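Side-chain contacts in dihydrodipicolinate reductase N-terminus domain-containing protein (Mycobacterium smegmatis, PDB 6IAQ), which probably acts as an NADP-dependent amine dehydrogenase, reductively aminating ketones to amines: residues Val300-Gln303 / Thr304-Thr308; Ile258-Glu261 / Glu262-Phe266; Asp125-Ala128 / Lys129-Gly132; Ser63-Ala66 / Ala67-Leu70; Gly184-Val187 / Ala188-Asp191. All blocks are in the same frame, centred on the assembly; numbering follows the deposited sequence.

Interaction 1 of 5, residues Val300-Gln303 / Thr304-Thr308; sequences VPTQ and TTTCT. With NAP (NADP nicotinamide-adenine-dinucleotide phosphate), chain F.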
loop_
_atom_site.group_PDB
_atom_site.type_symbol
_atom_site.label_atom_id
_atom_site.label_comp_id
_atom_site.label_asym_id
_atom_site.label_seq_id
_atom_site.Cartn_x
_atom_site.Cartn_y
_atom_site.Cartn_z
ATOM N N VAL A 300 5.365 -14.020 5.372
ATOM C CA VAL A 300 5.836 -12.610 5.385
ATOM C C VAL A 300 7.095 -12.515 6.239
ATOM O O VAL A 300 7.169 -13.123 7.312
ATOM C CB VAL A 300 4.704 -11.691 5.875
ATOM C CG1 VAL A 300 4.264 -12.003 7.297
ATOM C CG2 VAL A 300 5.089 -10.237 5.716
ATOM N N PRO A 301 8.159 -11.840 5.747
ATOM C CA PRO A 301 9.412 -11.705 6.505
ATOM C C PRO A 301 9.340 -10.642 7.613
ATOM O O PRO A 301 9.883 -9.561 7.442
ATOM C CB PRO A 301 10.425 -11.318 5.422
ATOM C CG PRO A 301 9.589 -10.571 4.410
ATOM C CD PRO A 301 8.268 -11.310 4.377
ATOM N N THR A 302 8.649 -10.970 8.710
ATOM C CA THR A 302 8.368 -10.019 9.818
ATOM C C THR A 302 9.695 -9.471 10.373
ATOM O O THR A 302 9.828 -8.283 10.525
ATOM C CB THR A 302 7.539 -10.694 10.912
ATOM O OG1 THR A 302 6.429 -11.346 10.287
ATOM C CG2 THR A 302 7.062 -9.732 11.991
ATOM N N GLN A 303 10.635 -10.336 10.692
ATOM C CA GLN A 303 11.920 -9.947 11.315
ATOM C C GLN A 303 12.650 -8.953 10.401
ATOM O O GLN A 303 13.066 -7.903 10.867
ATOM C CB GLN A 303 12.777 -11.191 11.572
ATOM C CG GLN A 303 14.035 -10.881 12.379
ATOM C CD GLN A 303 15.093 -11.934 12.176
ATOM O OE1 GLN A 303 15.683 -12.031 11.107
ATOM N NE2 GLN A 303 15.334 -12.729 13.197
ATOM N N THR A 304 12.841 -9.271 9.134
ATOM C CA THR A 304 13.650 -8.406 8.258
ATOM C C THR A 304 12.917 -7.076 8.077
ATOM O O THR A 304 13.611 -6.035 8.158
ATOM C CB THR A 304 13.985 -9.060 6.919
ATOM O OG1 THR A 304 14.559 -10.340 7.151
ATOM C CG2 THR A 304 14.931 -8.218 6.090
ATOM N N THR A 305 11.603 -7.081 7.822
ATOM C CA THR A 305 10.853 -5.844 7.475
ATOM C C THR A 305 10.590 -5.022 8.747
ATOM O O THR A 305 10.279 -3.815 8.626
ATOM C CB THR A 305 9.575 -6.120 6.677
ATOM O OG1 THR A 305 8.672 -6.906 7.464
ATOM C CG2 THR A 305 9.849 -6.804 5.349
ATOM N N THR A 306 10.715 -5.589 9.940
ATOM C CA THR A 306 10.771 -4.760 11.167
ATOM C C THR A 306 11.923 -3.755 11.003
ATOM O O THR A 306 11.744 -2.529 11.208
ATOM C CB THR A 306 10.985 -5.613 12.415
ATOM O OG1 THR A 306 9.821 -6.380 12.681
ATOM C CG2 THR A 306 11.336 -4.786 13.629
ATOM N N CYS A 307 13.073 -4.258 10.595
ATOM C CA CYS A 307 14.368 -3.513 10.596
ATOM C C CYS A 307 14.431 -2.601 9.363
ATOM O O CYS A 307 14.780 -1.425 9.527
ATOM C CB CYS A 307 15.509 -4.516 10.667
ATOM S SG CYS A 307 15.439 -5.441 12.223
ATOM N N THR A 308 14.052 -3.102 8.179
ATOM C CA THR A 308 14.062 -2.300 6.920
ATOM C C THR A 308 13.110 -1.123 7.065
ATOM O O THR A 308 13.458 -0.041 6.602
ATOM C CB THR A 308 13.659 -3.087 5.671
ATOM O OG1 THR A 308 12.310 -3.558 5.841
ATOM C CG2 THR A 308 14.650 -4.189 5.393
HETATM P PA NAP F . 16.254 -7.751 22.729
HETATM O O1A NAP F . 17.119 -8.573 21.894
HETATM O O2A NAP F . 15.828 -8.141 24.175
HETATM O O5B NAP F . 16.945 -6.272 22.772
HETATM C C5B NAP F . 16.570 -5.266 23.723
HETATM C C4B NAP F . 17.788 -4.391 23.987
HETATM O O4B NAP F . 17.475 -3.317 24.870
HETATM C C3B NAP F . 18.998 -5.130 24.620
HETATM O O3B NAP F . 20.118 -4.780 23.772
HETATM C C2B NAP F . 19.208 -4.517 26.002
HETATM O O2B NAP F . 20.596 -4.323 26.353
HETATM C C1B NAP F . 18.649 -3.154 25.730
HETATM N N9A NAP F . 18.190 -2.369 26.874
HETATM C C8A NAP F . 17.246 -2.660 27.791
HETATM N N7A NAP F . 17.100 -1.602 28.597
HETATM C C5A NAP F . 17.899 -0.615 28.127
HETATM C C6A NAP F . 18.229 0.792 28.470
HETATM N N6A NAP F . 17.661 1.393 29.507
HETATM N N1A NAP F . 19.122 1.439 27.722
HETATM C C2A NAP F . 19.730 0.895 26.648
HETATM N N3A NAP F . 19.493 -0.377 26.254
HETATM C C4A NAP F . 18.625 -1.127 26.992
HETATM O O3 NAP F . 14.818 -7.442 21.990
HETATM P PN NAP F . 14.617 -7.140 20.372
HETATM O O1N NAP F . 14.143 -8.341 19.614
HETATM O O2N NAP F . 15.787 -6.400 19.825
HETATM O O5D NAP F . 13.375 -6.176 20.658
HETATM C C5D NAP F . 13.440 -4.878 21.262
HETATM C C4D NAP F . 12.114 -4.177 21.364
HETATM O O4D NAP F . 11.648 -3.907 20.001
HETATM C C3D NAP F . 11.102 -5.010 22.098
HETATM O O3D NAP F . 10.310 -4.247 22.990
HETATM C C2D NAP F . 10.236 -5.569 20.962
HETATM O O2D NAP F . 8.932 -5.895 21.461
HETATM C C1D NAP F . 10.316 -4.411 19.925
HETATM N N1N NAP F . 10.053 -4.881 18.553
HETATM C C2N NAP F . 9.152 -4.229 17.844
HETATM C C3N NAP F . 8.831 -4.678 16.572
HETATM C C7N NAP F . 7.841 -3.932 15.703
HETATM O O7N NAP F . 7.507 -4.498 14.663
HETATM N N7N NAP F . 7.393 -2.709 16.037
HETATM C C4N NAP F . 9.481 -5.803 16.064
HETATM C C5N NAP F . 10.432 -6.471 16.829
HETATM C C6N NAP F . 10.692 -5.966 18.078
HETATM P P2B NAP F . 21.614 -5.541 26.524
HETATM O O1X NAP F . 21.847 -6.158 25.175
HETATM O O2X NAP F . 22.938 -4.877 26.896
HETATM O O3X NAP F . 20.865 -6.335 27.599
HETATM O O HOH W 1 16.522 -9.940 9.294
#
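Pro-301 stands at the N-cap of helix 302-312, at the centre of an inverse gamma turn, and its O takes the first helical bond from Thr-305 N at 3.0 Å with an N-H...O angle of 164°. The hydroxyl of the same threonine grips this oxygen a second time: Thr-305 OG1 donates to Pro-301 O over 2.9 Å, descending from above the carbonyl plane instead of meeting a lone pair. A chi1 of 63° turns OG1 back toward Pro-301 O and sets CG2 of Thr-305 across the proline ring, 3.9 Å from Pro-301 CG. One residue further on, a different rotamer gives a similar double grip. Thr-306 N and Thr-306 OG1 each reach Thr-302 O at 2.9 Å, from opposite faces of its plane. Thr-306 also meets the cofactor, its CG2 3.2 Å and its OG1 3.4 Å from C4N of the NADP nicotinamide. Along another flank a water links Gln-303 OE1 to Thr-304 OG1, while Gln-303 NE2 bonds Asp-172 O. Pro-291 of the second subunit packs on Thr-304 and Thr-305. Threonine hydroxyls bonded to the carbonyl four residues back are a familiar helical motif; here the motif fixes Thr-306 against C4N, the hydride-carrying carbon, at the nicotinamide end of the NADP pocket.

Interaction 2 of 5, residues Ile258-Glu261 / Glu262-Phe266; sequences IETE and EGPVF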
loop_
_atom_site.group_PDB
_atom_site.type_symbol
_atom_site.label_atom_id
_atom_site.label_comp_id
_atom_site.label_asym_id
_atom_site.label_seq_id
_atom_site.Cartn_x
_atom_site.Cartn_y
_atom_site.Cartn_z
ATOM N N ILE A 258 -12.774 -2.693 17.257
ATOM C CA ILE A 258 -13.294 -1.312 17.392
ATOM C C ILE A 258 -14.477 -1.160 16.442
ATOM O O ILE A 258 -14.288 -1.323 15.217
ATOM C CB ILE A 258 -12.193 -0.280 17.131
ATOM C CG1 ILE A 258 -11.014 -0.471 18.098
ATOM C CG2 ILE A 258 -12.786 1.122 17.185
ATOM C CD1 ILE A 258 -9.946 0.595 17.977
ATOM N N GLU A 259 -15.650 -0.857 17.000
ATOM C CA GLU A 259 -16.837 -0.427 16.221
ATOM C C GLU A 259 -16.816 1.087 16.122
ATOM O O GLU A 259 -16.501 1.734 17.131
ATOM C CB GLU A 259 -18.121 -0.885 16.887
ATOM C CG GLU A 259 -18.125 -2.360 17.172
ATOM C CD GLU A 259 -19.459 -2.848 17.718
ATOM O OE1 GLU A 259 -20.419 -2.038 17.760
ATOM O OE2 GLU A 259 -19.521 -4.023 18.124
ATOM N N THR A 260 -17.128 1.619 14.952
ATOM C CA THR A 260 -17.220 3.077 14.740
ATOM C C THR A 260 -18.692 3.485 14.726
ATOM O O THR A 260 -19.546 2.643 14.368
ATOM C CB THR A 260 -16.485 3.481 13.459
ATOM O OG1 THR A 260 -17.171 2.904 12.344
ATOM C CG2 THR A 260 -15.035 3.049 13.493
ATOM N N GLU A 261 -18.965 4.742 15.082
ATOM C CA GLU A 261 -20.328 5.317 14.976
ATOM C C GLU A 261 -20.759 5.236 13.504
ATOM O O GLU A 261 -21.906 4.881 13.251
ATOM C CB GLU A 261 -20.365 6.741 15.543
ATOM C CG GLU A 261 -20.122 6.828 17.045
ATOM C CD GLU A 261 -21.146 6.146 17.963
ATOM O OE1 GLU A 261 -22.082 5.437 17.466
ATOM O OE2 GLU A 261 -20.997 6.290 19.207
ATOM N N GLU A 262 -19.840 5.471 12.566
ATOM C CA GLU A 262 -20.157 5.614 11.123
ATOM C C GLU A 262 -20.486 4.261 10.470
ATOM O O GLU A 262 -20.969 4.290 9.327
ATOM C CB GLU A 262 -19.011 6.313 10.395
ATOM C CG GLU A 262 -18.774 7.743 10.840
ATOM C CD GLU A 262 -17.897 7.922 12.072
ATOM O OE1 GLU A 262 -17.542 6.910 12.724
ATOM O OE2 GLU A 262 -17.561 9.070 12.387
ATOM N N GLY A 263 -20.229 3.119 11.114
ATOM C CA GLY A 263 -20.618 1.790 10.583
ATOM C C GLY A 263 -19.458 0.792 10.480
ATOM O O GLY A 263 -19.569 -0.335 10.972
ATOM N N PRO A 264 -18.321 1.117 9.822
ATOM C CA PRO A 264 -17.198 0.175 9.735
ATOM C C PRO A 264 -16.767 -0.359 11.106
ATOM O O PRO A 264 -16.691 0.390 12.082
ATOM C CB PRO A 264 -16.083 1.001 9.086
ATOM C CG PRO A 264 -16.823 2.027 8.274
ATOM C CD PRO A 264 -18.053 2.365 9.094
ATOM N N VAL A 265 -16.518 -1.659 11.141
ATOM C CA VAL A 265 -15.967 -2.400 12.302
ATOM C C VAL A 265 -14.573 -2.885 11.920
ATOM O O VAL A 265 -14.396 -3.396 10.786
ATOM C CB VAL A 265 -16.883 -3.573 12.669
ATOM C CG1 VAL A 265 -16.281 -4.427 13.768
ATOM C CG2 VAL A 265 -18.286 -3.081 13.029
ATOM N N PHE A 266 -13.628 -2.751 12.845
ATOM C CA PHE A 266 -12.236 -3.218 12.682
ATOM C C PHE A 266 -11.970 -4.327 13.682
ATOM O O PHE A 266 -12.319 -4.162 14.881
ATOM C CB PHE A 266 -11.272 -2.060 12.896
ATOM C CG PHE A 266 -11.456 -0.935 11.924
ATOM C CD1 PHE A 266 -12.459 -0.001 12.109
ATOM C CD2 PHE A 266 -10.637 -0.828 10.817
ATOM C CE1 PHE A 266 -12.642 1.019 11.196
ATOM C CE2 PHE A 266 -10.809 0.214 9.923
ATOM C CZ PHE A 266 -11.795 1.150 10.128
#
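Thr-260 and Pro-264 form the tightest part of this contact, just where the two strands run into their turn. Thr-260 OG1 donates to Pro-264 O over 2.6 Å, in the carbonyl plane and on a lone pair, and Thr-260 N adds a second bond to the same oxygen at 3.2 Å. The chi1 of Thr-260 (66°) puts OG1 between its backbone N and carbonyl carbon, turned across the hairpin, and the methyl lies beside it, CG2 coming 3.9 Å from CE1 at the edge of the Phe-266 ring. That ring also presents its edge to Ile-258 O, in plane, with CD1 3.8 Å from the oxygen. The pair Ile-258 and Phe-266 is bonded through both amides, and their side chains lie against helix 203-215, on Val-212. The other face is slacker. Glu-259 CG and Val-265 CG2 approach only to 4.2 Å, and the Glu-259 carboxylate pairs with Arg-257. Loosest is the solvent-exposed tip, Glu-261 to Gly-263, where Gly-263 N makes weak bonds to Thr-260 O and Thr-260 OG1 and Glu-262 turns its carboxylate to Thr-218. Gly-263, with phi 126°, holds a conformation that calls for glycine. The whole is an antiparallel beta hairpin closed by a type I turn (Thr-260 to Gly-263), its strands 249-260 and 265-273 lying inside the mixed sheet between strands 219-230 and 158-169.

Interaction 3 of 5, residues Asp125-Ala128 / Lys129-Gly132; sequences DALA and KSTG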
loop_
_atom_site.group_PDB
_atom_site.type_symbol
_atom_site.label_atom_id
_atom_site.label_comp_id
_atom_site.label_asym_id
_atom_site.label_seq_id
_atom_site.Cartn_x
_atom_site.Cartn_y
_atom_site.Cartn_z
ATOM N N ASP A 125 5.238 14.827 23.179
ATOM C CA ASP A 125 4.976 15.670 21.987
ATOM C C ASP A 125 5.410 17.125 22.288
ATOM O O ASP A 125 6.082 17.736 21.419
ATOM C CB ASP A 125 3.510 15.564 21.570
ATOM C CG ASP A 125 3.181 16.327 20.303
ATOM O OD1 ASP A 125 3.865 16.128 19.291
ATOM O OD2 ASP A 125 2.255 17.125 20.338
ATOM N N ALA A 126 5.037 17.658 23.452
ATOM C CA ALA A 126 5.389 19.041 23.896
ATOM C C ALA A 126 6.913 19.199 23.999
ATOM O O ALA A 126 7.458 20.190 23.473
ATOM C CB ALA A 126 4.739 19.361 25.213
ATOM N N LEU A 127 7.585 18.242 24.652
ATOM C CA LEU A 127 9.048 18.279 24.864
ATOM C C LEU A 127 9.761 18.260 23.502
ATOM O O LEU A 127 10.688 19.101 23.277
ATOM C CB LEU A 127 9.451 17.081 25.731
ATOM C CG LEU A 127 10.953 16.941 25.981
ATOM C CD1 LEU A 127 11.562 18.173 26.662
ATOM C CD2 LEU A 127 11.239 15.697 26.807
ATOM N N ALA A 128 9.371 17.325 22.615
ATOM C CA ALA A 128 10.017 17.137 21.298
ATOM C C ALA A 128 9.836 18.417 20.456
ATOM O O ALA A 128 10.754 18.782 19.666
ATOM C CB ALA A 128 9.434 15.922 20.607
ATOM N N LYS A 129 8.657 19.031 20.554
ATOM C CA LYS A 129 8.328 20.286 19.816
ATOM C C LYS A 129 9.220 21.439 20.323
ATOM O O LYS A 129 9.683 22.250 19.511
ATOM C CB LYS A 129 6.840 20.605 19.960
ATOM C CG LYS A 129 5.956 19.899 18.945
ATOM C CD LYS A 129 4.472 20.033 19.207
ATOM C CE LYS A 129 3.630 19.555 18.043
ATOM N NZ LYS A 129 2.229 19.425 18.497
ATOM N N SER A 130 9.464 21.489 21.626
ATOM C CA SER A 130 10.252 22.577 22.254
ATOM C C SER A 130 11.726 22.488 21.808
ATOM O O SER A 130 12.389 23.553 21.787
ATOM C CB SER A 130 10.081 22.563 23.741
ATOM O OG SER A 130 10.830 21.497 24.315
ATOM N N THR A 131 12.234 21.305 21.403
ATOM C CA THR A 131 13.659 21.083 21.039
ATOM C C THR A 131 13.838 20.805 19.543
ATOM O O THR A 131 15.000 20.509 19.111
ATOM C CB THR A 131 14.276 19.936 21.850
ATOM O OG1 THR A 131 13.523 18.754 21.556
ATOM C CG2 THR A 131 14.288 20.202 23.344
ATOM N N GLY A 132 12.760 20.832 18.760
ATOM C CA GLY A 132 12.814 20.658 17.296
ATOM C C GLY A 132 12.927 19.195 16.862
ATOM O O GLY A 132 13.181 18.966 15.672
#
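Asp-125 and Lys-129 lie one helical turn apart, and their side chains lean across each other to close a salt bridge on the surface of helix 118-130. The aspartate swings CG opposite its backbone N (chi1 -176°), and the lysine runs out fully extended from a chi1 of -85°, its aliphatic chain passing over the turn with CG 3.3 Å from Asp-125 O. At the end of that path Lys-129 NZ meets Asp-125 OD2 at 2.9 Å, on the syn side and 22° out of the carboxylate plane. The other oxygen, OD1, is bonded to Ile-324 N, so the carboxylate is held at both ends and its rotation is fixed.

Toward the C-terminus one side chain turns back on the backbone: Ser-130 OG donates to Leu-127 O over 2.6 Å, tilted from the carbonyl plane, and Leu-127 CD1 stands 4.1 Å from that hydroxyl. Leu-127 itself points away from this last turn and packs on Ala-97 and Glu-98 of helix 86-98. Thr-131 N makes weak bonds to Leu-127 O (3.3 Å) and Ala-128 O (3.4 Å), while its OG1 bonds Ala-97 O. Gly-132 then leaves the helix with a positive phi, in a Schellman motif.

The chemistry implies a helix end secured by side chains as well as by its backbone: a serine hydroxyl supplies a donor to a late carbonyl, and the lysine ammonium, reaching back one turn, would be expected to balance the charge of Asp-125.

Interaction 4 of 5, residues Ser63-Ala66 / Ala67-Leu70; sequences SDDA and AEVL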
loop_
_atom_site.group_PDB
_atom_site.type_symbol
_atom_site.label_atom_id
_atom_site.label_comp_id
_atom_site.label_asym_id
_atom_site.label_seq_id
_atom_site.Cartn_x
_atom_site.Cartn_y
_atom_site.Cartn_z
ATOM N N SER A 63 28.289 2.411 25.282
ATOM C CA SER A 63 28.112 3.104 26.569
ATOM C C SER A 63 26.836 2.600 27.242
ATOM O O SER A 63 25.931 2.091 26.543
ATOM C CB SER A 63 28.076 4.588 26.355
ATOM O OG SER A 63 27.475 5.247 27.470
ATOM N N ASP A 64 26.763 2.747 28.561
ATOM C CA ASP A 64 25.551 2.422 29.355
ATOM C C ASP A 64 24.875 3.709 29.782
ATOM O O ASP A 64 23.955 3.619 30.576
ATOM C CB ASP A 64 25.876 1.543 30.564
ATOM C CG ASP A 64 26.926 2.147 31.497
ATOM O OD1 ASP A 64 27.344 3.298 31.263
ATOM O OD2 ASP A 64 27.382 1.435 32.410
ATOM N N ASP A 65 25.274 4.850 29.219
ATOM C CA ASP A 65 24.805 6.180 29.674
ATOM C C ASP A 65 24.257 6.944 28.463
ATOM O O ASP A 65 25.072 7.612 27.771
ATOM C CB ASP A 65 25.945 6.922 30.377
ATOM C CG ASP A 65 25.510 8.157 31.133
ATOM O OD1 ASP A 65 24.444 8.745 30.780
ATOM O OD2 ASP A 65 26.274 8.546 32.054
ATOM N N ALA A 66 22.949 6.845 28.218
ATOM C CA ALA A 66 22.295 7.433 27.018
ATOM C C ALA A 66 22.554 8.956 26.947
ATOM O O ALA A 66 22.940 9.459 25.865
ATOM C CB ALA A 66 20.813 7.118 27.019
ATOM N N ALA A 67 22.285 9.670 28.036
ATOM C CA ALA A 67 22.403 11.156 28.092
ATOM C C ALA A 67 23.851 11.546 27.748
ATOM O O ALA A 67 24.056 12.452 26.925
ATOM C CB ALA A 67 21.967 11.667 29.429
ATOM N N GLU A 68 24.830 10.824 28.277
ATOM C CA GLU A 68 26.270 11.098 28.037
ATOM C C GLU A 68 26.583 10.896 26.547
ATOM O O GLU A 68 27.294 11.735 25.951
ATOM C CB GLU A 68 27.136 10.230 28.947
ATOM C CG GLU A 68 28.620 10.478 28.782
ATOM C CD GLU A 68 29.459 9.933 29.922
ATOM O OE1 GLU A 68 29.665 8.706 29.961
ATOM O OE2 GLU A 68 29.868 10.736 30.792
ATOM N N VAL A 69 26.087 9.820 25.945
ATOM C CA VAL A 69 26.339 9.544 24.501
ATOM C C VAL A 69 25.739 10.690 23.666
ATOM O O VAL A 69 26.418 11.142 22.725
ATOM C CB VAL A 69 25.784 8.180 24.081
ATOM C CG1 VAL A 69 25.788 7.992 22.577
ATOM C CG2 VAL A 69 26.559 7.072 24.744
ATOM N N LEU A 70 24.523 11.145 23.982
ATOM C CA LEU A 70 23.856 12.197 23.178
ATOM C C LEU A 70 24.598 13.532 23.356
ATOM O O LEU A 70 24.778 14.247 22.355
ATOM C CB LEU A 70 22.386 12.298 23.594
ATOM C CG LEU A 70 21.506 11.088 23.257
ATOM C CD1 LEU A 70 20.033 11.434 23.347
ATOM C CD2 LEU A 70 21.799 10.492 21.893
HETATM O O HOH W 2 29.120 7.645 27.426
HETATM O O HOH W 3 21.727 8.461 30.571
#
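Asp-65 caps helix 66-73 by closing over Glu-68, and its side chain can be followed atom by atom. CB lies 3.8 Å from Glu-68 CB, and a chi1 of -168° carries CG over the first turn, where it rests 3.4 Å from the same Glu-68 CB. OD1 accepts from Glu-68 N at 3.3 Å, the N-H reaching it from above the carboxylate plane; it also accepts a hydrogen bond from a water 2.7 Å away, which accepts in turn from Ala-67 N. Through this water the cap serves two early amides. OD2 meets a like charge, Glu-68 OE1, at 4.0 Å, a pairing probably eased by the positive helix end and by a second water that donates to Glu-68 OE1 and bonds Ser-63 OG. Ser-63 OG also receives Asp-65 N at 2.8 Å, an ST turn that positions the capping residue. On its carbon side, Ser-63 CB meets Val-69 CG2 at 3.3 Å, tighter than usual van der Waals contact. Val-69 and Ala-66 bury themselves against strands 9-13 and 32-37 of the Rossmann-type parallel sheet, and Leu-70 and Ala-66 meet Ile-95 of helix 86-98, so helix 66-73 packs on both.

Interaction 5 of 5, residues Gly184-Val187 / Ala188-Asp191; sequences GRTV and AEFD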
loop_
_atom_site.group_PDB
_atom_site.type_symbol
_atom_site.label_atom_id
_atom_site.label_comp_id
_atom_site.label_asym_id
_atom_site.label_seq_id
_atom_site.Cartn_x
_atom_site.Cartn_y
_atom_site.Cartn_z
ATOM N N GLY A 184 7.459 -19.679 28.664
ATOM C CA GLY A 184 8.019 -20.570 29.696
ATOM C C GLY A 184 7.273 -20.457 31.014
ATOM O O GLY A 184 7.631 -21.174 31.935
ATOM N N ARG A 185 6.274 -19.576 31.104
ATOM C CA ARG A 185 5.486 -19.367 32.332
ATOM C C ARG A 185 4.490 -20.519 32.399
ATOM O O ARG A 185 4.243 -21.152 31.328
ATOM C CB ARG A 185 4.736 -18.031 32.324
ATOM C CG ARG A 185 5.614 -16.799 32.124
ATOM C CD ARG A 185 6.418 -16.442 33.371
ATOM N NE ARG A 185 5.585 -15.828 34.390
ATOM C CZ ARG A 185 5.920 -15.719 35.682
ATOM N NH1 ARG A 185 7.095 -16.164 36.115
ATOM N NH2 ARG A 185 5.065 -15.162 36.531
ATOM N N THR A 186 3.917 -20.758 33.581
ATOM C CA THR A 186 2.810 -21.726 33.770
ATOM C C THR A 186 1.521 -21.022 33.361
ATOM O O THR A 186 1.468 -19.758 33.406
ATOM C CB THR A 186 2.729 -22.254 35.210
ATOM O OG1 THR A 186 2.321 -21.173 36.037
ATOM C CG2 THR A 186 4.028 -22.822 35.718
ATOM N N VAL A 187 0.492 -21.808 33.043
ATOM C CA VAL A 187 -0.870 -21.287 32.746
ATOM C C VAL A 187 -1.393 -20.486 33.945
ATOM O O VAL A 187 -2.055 -19.461 33.724
ATOM C CB VAL A 187 -1.796 -22.433 32.319
ATOM C CG1 VAL A 187 -3.245 -21.986 32.238
ATOM C CG2 VAL A 187 -1.342 -23.012 30.975
ATOM N N ALA A 188 -1.141 -20.934 35.178
ATOM C CA ALA A 188 -1.586 -20.210 36.399
ATOM C C ALA A 188 -0.873 -18.848 36.481
ATOM O O ALA A 188 -1.570 -17.819 36.728
ATOM C CB ALA A 188 -1.353 -21.059 37.628
ATOM N N GLU A 189 0.436 -18.811 36.228
ATOM C CA GLU A 189 1.201 -17.529 36.180
ATOM C C GLU A 189 0.592 -16.621 35.093
ATOM O O GLU A 189 0.377 -15.398 35.333
ATOM C CB GLU A 189 2.679 -17.790 35.909
ATOM C CG GLU A 189 3.429 -18.334 37.117
ATOM C CD GLU A 189 4.828 -18.867 36.831
ATOM O OE1 GLU A 189 5.131 -19.207 35.679
ATOM O OE2 GLU A 189 5.608 -18.986 37.766
ATOM N N PHE A 190 0.271 -17.201 33.935
ATOM C CA PHE A 190 -0.277 -16.443 32.779
ATOM C C PHE A 190 -1.624 -15.843 33.176
ATOM O O PHE A 190 -1.886 -14.664 32.874
ATOM C CB PHE A 190 -0.423 -17.315 31.518
ATOM C CG PHE A 190 -0.909 -16.519 30.329
ATOM C CD1 PHE A 190 -2.258 -16.287 30.130
ATOM C CD2 PHE A 190 -0.009 -15.939 29.446
ATOM C CE1 PHE A 190 -2.693 -15.534 29.050
ATOM C CE2 PHE A 190 -0.448 -15.152 28.389
ATOM C CZ PHE A 190 -1.789 -14.945 28.190
ATOM N N ASP A 191 -2.488 -16.642 33.806
ATOM C CA ASP A 191 -3.865 -16.186 34.126
ATOM C C ASP A 191 -3.794 -15.032 35.139
ATOM O O ASP A 191 -4.629 -14.106 35.027
ATOM C CB ASP A 191 -4.737 -17.334 34.635
ATOM C CG ASP A 191 -6.209 -16.973 34.733
ATOM O OD1 ASP A 191 -6.780 -16.498 33.729
ATOM O OD2 ASP A 191 -6.763 -17.123 35.837
#
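Arg-185 and Glu-189 come together because the arginine chain bends twice (chi2 and chi3 both -75°), curling its guanidinium back over a glutamate that runs out extended. The two flat groups stack with their planes only 5° apart: Glu-189 CD sits 3.5 Å above the centre of the guanidinium. Arg-185 NH1 and Glu-189 OE2 are 3.6 Å apart, a salt bridge of charges alone, since no N-H points at the oxygen. The other oxygen is used differently. Glu-189 OE1 accepts from Thr-186 N at 2.9 Å, on the anti side of the carboxylate, and Thr-186 answers with OG1, which accepts from Glu-189 N at 3.0 Å. These reciprocal bonds make a capping box at the start of helix 187-195. Thr-186 OG1 also touches Glu-189 CG at 3.2 Å, packing the box closely. On the inner side Phe-190 packs on Val-249 and Phe-252 of strand 249-260. The chemistry implies a division of labour within one carboxylate: a directed hydrogen bond fixes its position at the helix start, while the stacked guanidinium, contributing charge with no N-H aimed at the oxygen, probably steadies its negative charge at this surface site.

All five interactions are local, but their settings differ. Interaction 1 is the deepest, its centre about 11 Å from the chain's centre, and alone touches the cofactor; the centres of interactions 2 to 5 lie 22 to 25 Å from it, with 3 and 5 at the surface. Interactions 1, 4 and 5 lie at helix starts: 4 and 5 cap early amides with a carboxylate and a capping box, while in 1 threonine hydroxyls add to the backbone bonds. Interaction 3 ends a helix. Interactions 3 and 4 belong to the nucleotide-binding part, both beside helix 86-98; interactions 2 and 5 concern strand 249-260. Charge pairing marks interactions 3 and 5, whereas interaction 1 relies on neutral hydroxyls.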